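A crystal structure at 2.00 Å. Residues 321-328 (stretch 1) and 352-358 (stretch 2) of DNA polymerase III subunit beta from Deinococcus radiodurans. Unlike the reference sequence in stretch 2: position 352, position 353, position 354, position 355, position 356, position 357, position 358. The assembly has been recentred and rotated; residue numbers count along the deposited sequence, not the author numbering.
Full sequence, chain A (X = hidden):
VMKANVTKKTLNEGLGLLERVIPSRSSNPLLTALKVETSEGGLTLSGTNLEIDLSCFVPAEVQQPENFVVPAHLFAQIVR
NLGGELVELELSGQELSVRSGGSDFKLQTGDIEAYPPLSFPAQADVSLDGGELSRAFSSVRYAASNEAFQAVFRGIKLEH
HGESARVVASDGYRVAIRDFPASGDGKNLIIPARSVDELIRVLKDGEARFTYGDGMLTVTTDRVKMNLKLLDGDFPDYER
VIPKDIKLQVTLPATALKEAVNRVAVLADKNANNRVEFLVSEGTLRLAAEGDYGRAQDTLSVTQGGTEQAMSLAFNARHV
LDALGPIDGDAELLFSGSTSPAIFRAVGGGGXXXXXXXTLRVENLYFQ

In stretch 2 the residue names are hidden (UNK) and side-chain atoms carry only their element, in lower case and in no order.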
ATOM      1  N   LEU A 321      13.693  13.938 -11.647  1.00 35.03           N
ATOM      2  CA  LEU A 321      13.055  12.629 -11.695  1.00 36.00           C
ATOM      3  C   LEU A 321      11.725  12.693 -12.433  1.00 36.10           C
ATOM      4  O   LEU A 321      11.416  11.783 -13.216  1.00 35.33           O
ATOM      5  CB  LEU A 321      12.877  12.046 -10.295  1.00 36.37           C
ATOM      6  CG  LEU A 321      14.194  11.673  -9.594  1.00 37.37           C
ATOM      7  CD1 LEU A 321      13.919  11.111  -8.210  1.00 39.85           C
ATOM      8  CD2 LEU A 321      15.006  10.689 -10.430  1.00 39.50           C
ATOM      9  N   ASP A 322      10.954  13.760 -12.210  1.00 34.16           N
ATOM     10  CA  ASP A 322       9.715  13.992 -12.979  1.00 35.62           C
ATOM     11  C   ASP A 322      10.032  13.981 -14.474  1.00 34.84           C
ATOM     12  O   ASP A 322       9.358  13.312 -15.253  1.00 35.65           O
ATOM     13  CB  ASP A 322       9.095  15.365 -12.679  1.00 37.33           C
ATOM     14  CG  ASP A 322       8.427  15.462 -11.322  1.00 40.75           C
ATOM     15  OD1 ASP A 322       8.101  14.444 -10.697  1.00 39.42           O
ATOM     16  OD2 ASP A 322       8.189  16.616 -10.896  1.00 42.16           O
ATOM     17  N   ALA A 323      11.046  14.755 -14.867  1.00 33.87           N
ATOM     18  CA  ALA A 323      11.387  14.942 -16.274  1.00 32.74           C
ATOM     19  C   ALA A 323      11.906  13.648 -16.917  1.00 33.94           C
ATOM     20  O   ALA A 323      11.605  13.373 -18.077  1.00 37.17           O
ATOM     21  CB  ALA A 323      12.405  16.069 -16.433  1.00 33.27           C
ATOM     22  N   LEU A 324      12.686  12.871 -16.169  1.00 32.68           N
ATOM     23  CA  LEU A 324      13.235  11.611 -16.668  1.00 34.10           C
ATOM     24  C   LEU A 324      12.244  10.464 -16.738  1.00 34.74           C
ATOM     25  O   LEU A 324      12.484   9.474 -17.456  1.00 35.78           O
ATOM     26  CB  LEU A 324      14.426  11.164 -15.819  1.00 32.28           C
ATOM     27  CG  LEU A 324      15.645  12.064 -15.905  1.00 31.40           C
ATOM     28  CD1 LEU A 324      16.683  11.560 -14.915  1.00 28.47           C
ATOM     29  CD2 LEU A 324      16.194  12.082 -17.332  1.00 32.32           C
ATOM     30  N   GLY A 325      11.157  10.568 -15.974  1.00 34.83           N
ATOM     31  CA  GLY A 325      10.198   9.481 -15.816  1.00 36.10           C
ATOM     32  C   GLY A 325       9.822   8.771 -17.100  1.00 35.93           C
ATOM     33  O   GLY A 325       9.954   7.555 -17.187  1.00 35.54           O
ATOM     34  N   PRO A 326       9.349   9.520 -18.102  1.00 36.21           N
ATOM     35  CA  PRO A 326       8.954   8.927 -19.394  1.00 36.25           C
ATOM     36  C   PRO A 326      10.103   8.467 -20.309  1.00 34.80           C
ATOM     37  O   PRO A 326       9.839   7.938 -21.366  1.00 35.00           O
ATOM     38  CB  PRO A 326       8.192  10.067 -20.075  1.00 37.20           C
ATOM     39  CG  PRO A 326       7.774  10.978 -18.970  1.00 38.06           C
ATOM     40  CD  PRO A 326       8.917  10.927 -18.005  1.00 36.41           C
ATOM     41  N   ILE A 327      11.352   8.677 -19.918  1.00 35.35           N
ATOM     42  CA  ILE A 327      12.497   8.294 -20.738  1.00 36.53           C
ATOM     43  C   ILE A 327      12.991   6.895 -20.361  1.00 37.43           C
ATOM     44  O   ILE A 327      13.362   6.650 -19.220  1.00 37.85           O
ATOM     45  CB  ILE A 327      13.661   9.297 -20.614  1.00 33.51           C
ATOM     46  CG1 ILE A 327      13.213  10.685 -21.079  1.00 33.01           C
ATOM     47  CG2 ILE A 327      14.860   8.817 -21.433  1.00 32.14           C
ATOM     48  CD1 ILE A 327      14.189  11.828 -20.820  1.00 32.33           C
ATOM     49  N   ASP A 328      13.012   6.002 -21.352  1.00 40.66           N
ATOM     50  CA  ASP A 328      13.536   4.637 -21.206  1.00 40.69           C
ATOM     51  C   ASP A 328      14.705   4.371 -22.171  1.00 38.30           C
ATOM     52  O   ASP A 328      14.825   4.996 -23.217  1.00 36.29           O
ATOM     53  CB  ASP A 328      12.432   3.635 -21.518  1.00 44.22           C
ATOM     54  CG  ASP A 328      11.215   3.796 -20.620  1.00 47.97           C
ATOM     55  OD1 ASP A 328      11.393   3.899 -19.392  1.00 50.80           O
ATOM     56  OD2 ASP A 328      10.082   3.779 -21.144  1.00 50.96           O
ATOM     57  N   UNK A 352       8.741  10.850 -29.201  1.00 45.57           N
ATOM     58  CA  UNK A 352       8.068  12.127 -29.258  1.00 45.78           C
ATOM     59  C   UNK A 352       8.096  12.950 -27.975  1.00 43.38           C
ATOM     60  O   UNK A 352       7.453  13.999 -27.921  1.00 45.98           O
ATOM     61  N   UNK A 353       8.830  12.494 -26.960  1.00 38.77           N
ATOM     62  CA  UNK A 353       8.837  13.158 -25.628  1.00 38.35           C
ATOM     63  C   UNK A 353       9.996  14.099 -25.439  1.00 37.54           C
ATOM     64  O   UNK A 353      11.087  13.817 -25.866  1.00 36.79           O
ATOM     65  c   UNK A 353      10.249  12.702 -22.440  1.00 33.90           C
ATOM     66  c   UNK A 353       8.123  13.926 -21.183  1.00 35.11           C
ATOM     67  c   UNK A 353       9.030  12.746 -23.100  1.00 35.14           C
ATOM     68  c   UNK A 353       9.345  13.863 -20.553  1.00 32.67           C
ATOM     69  c   UNK A 353       8.866  12.136 -24.488  1.00 36.17           C
ATOM     70  c   UNK A 353       7.967  13.380 -22.457  1.00 35.92           C
ATOM     71  o   UNK A 353       9.502  14.392 -19.293  1.00 33.60           O
ATOM     72  c   UNK A 353      10.412  13.249 -21.169  1.00 32.98           C
ATOM     73  N   UNK A 354       9.760  15.210 -24.740  1.00 37.28           N
ATOM     74  CA  UNK A 354      10.814  16.155 -24.430  1.00 38.71           C
ATOM     75  C   UNK A 354      10.447  16.902 -23.144  1.00 35.66           C
ATOM     76  O   UNK A 354       9.297  17.302 -22.979  1.00 31.65           O
ATOM     77  c   UNK A 354      10.990  18.455 -28.133  1.00 55.59           C
ATOM     78  c   UNK A 354      11.929  18.224 -25.503  1.00 52.40           C
ATOM     79  c   UNK A 354      10.904  17.125 -25.599  1.00 44.11           C
ATOM     80  s   UNK A 354      11.560  19.458 -26.777  1.00 55.79           S
ATOM     81  N   UNK A 355      11.428  17.074 -22.274  1.00 33.55           N
ATOM     82  CA  UNK A 355      11.284  17.865 -21.051  1.00 35.31           C
ATOM     83  C   UNK A 355      12.256  19.039 -21.129  1.00 35.23           C
ATOM     84  O   UNK A 355      13.407  18.868 -21.531  1.00 32.87           O
ATOM     85  c   UNK A 355      11.595  17.030 -19.818  1.00 33.07           C
ATOM     86  N   UNK A 356      11.786  20.224 -20.741  1.00 35.98           N
ATOM     87  CA  UNK A 356      12.654  21.369 -20.553  1.00 36.29           C
ATOM     88  C   UNK A 356      12.727  21.629 -19.060  1.00 37.05           C
ATOM     89  O   UNK A 356      11.690  21.717 -18.382  1.00 35.76           O
ATOM     90  c   UNK A 356      12.134  22.624 -21.280  1.00 37.60           C
ATOM     91  c   UNK A 356      12.037  22.358 -22.774  1.00 39.79           C
ATOM     92  c   UNK A 356      13.030  23.842 -20.992  1.00 37.86           C
ATOM     93  N   UNK A 357      13.955  21.722 -18.567  1.00 36.86           N
ATOM     94  CA  UNK A 357      14.255  21.945 -17.159  1.00 42.50           C
ATOM     95  C   UNK A 357      14.979  23.262 -16.992  1.00 40.76           C
ATOM     96  O   UNK A 357      15.881  23.563 -17.771  1.00 39.19           O
ATOM     97  c   UNK A 357      15.238  20.877 -16.694  1.00 45.41           C
ATOM     98  c   UNK A 357      14.637  19.509 -16.466  1.00 49.07           C
ATOM     99  s   UNK A 357      14.323  19.140 -14.737  1.00 46.56           S
ATOM    100  c   UNK A 357      15.415  20.176 -13.757  1.00 49.22           C
ATOM    101  N   UNK A 358      14.623  24.017 -15.965  1.00 40.88           N
ATOM    102  CA  UNK A 358      15.387  25.183 -15.562  1.00 39.70           C
ATOM    103  C   UNK A 358      16.370  24.820 -14.450  1.00 38.83           C
ATOM    104  O   UNK A 358      16.148  23.858 -13.723  1.00 36.34           O
ATOM    105  c   UNK A 358      13.482  26.680 -16.225  1.00 42.41           C
ATOM    106  c   UNK A 358      13.717  25.957 -13.807  1.00 40.33           C
ATOM    107  c   UNK A 358      14.457  26.319 -15.097  1.00 44.25           C
TER

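Position 352 has backbone atoms and no side-chain atoms, and it touches nothing on stretch 1. Its phi/psi of 94/6 would jam a CB against the carbonyl O of the residue before. This is Gly352.

Position 353 has one carbon leading to a ring of six carbons that bears one oxygen. A six-carbon ring with a single oxygen is a phenol. The CA-to-CB bond points toward stretch 1, and the ring meets Ala323, Pro326 and Ile327. This is Tyr353. Its OH donates a hydrogen bond to Ala323 O, with 2.6 Å between the two atoms. That carbonyl lies at the ring edge, near its plane. Pro326 covers one face: Pro326 CB is 3.8 Å from the centroid of the Tyr353 ring and 3° off the ring normal, a CH-pi contact. Pro326 CG comes within 3.6 Å of Tyr353 CZ. Ile327 CG1 approaches Tyr353 CE2 obliquely, at 3.8 Å.

Position 354 has an unbranched chain of two carbons, a sulfur and a final carbon. The sulfur followed by a terminal carbon is a thioether. The CA-to-CB bond points away from stretch 1, and there is no contact with it. This is Met354.

Position 355 has a single side-chain carbon. It points toward stretch 1 and lies 3.6 Å from Ala323 CB. With no further atom on this CB, the residue is Ala355. The two methyl groups pack where the backbones come close: Ala323 CA and Ala355 CA are 5.6 Å apart.

Position 356 has three carbons, one carrying the other two. The fork at CB with no oxygen or further carbon gives Val356. It points away from stretch 1 and is buried without touching it.

Position 357 again has two carbons, a sulfur and a carbon, unbranched. Its CA-to-CB bond points toward stretch 1. This is Met357, whose SD is 4.0 Å from Ala323 CB.

Position 358 has three carbons, with the branch at CB, and lies out of reach of stretch 1. This is Val358.

All seven residues differ from the reference sequence. The contact follows the alternation of the strand: Tyr353, Ala355 and Met357 point toward stretch 1, while Met354 and Val356 point away. Ala323 is small enough to sit against Ala355 and Met357, and its carbonyl receives the tyrosine hydroxyl. The type I turn from Leu324 to Ile327, with Ile327 N bonded to Leu324 O at 2.8 Å, includes Pro326 over the ring. One hydrogen bond and apolar packing thus join the stretches, burying 257 Å² in all.

Stretch 2 352-358: GYMAVMV
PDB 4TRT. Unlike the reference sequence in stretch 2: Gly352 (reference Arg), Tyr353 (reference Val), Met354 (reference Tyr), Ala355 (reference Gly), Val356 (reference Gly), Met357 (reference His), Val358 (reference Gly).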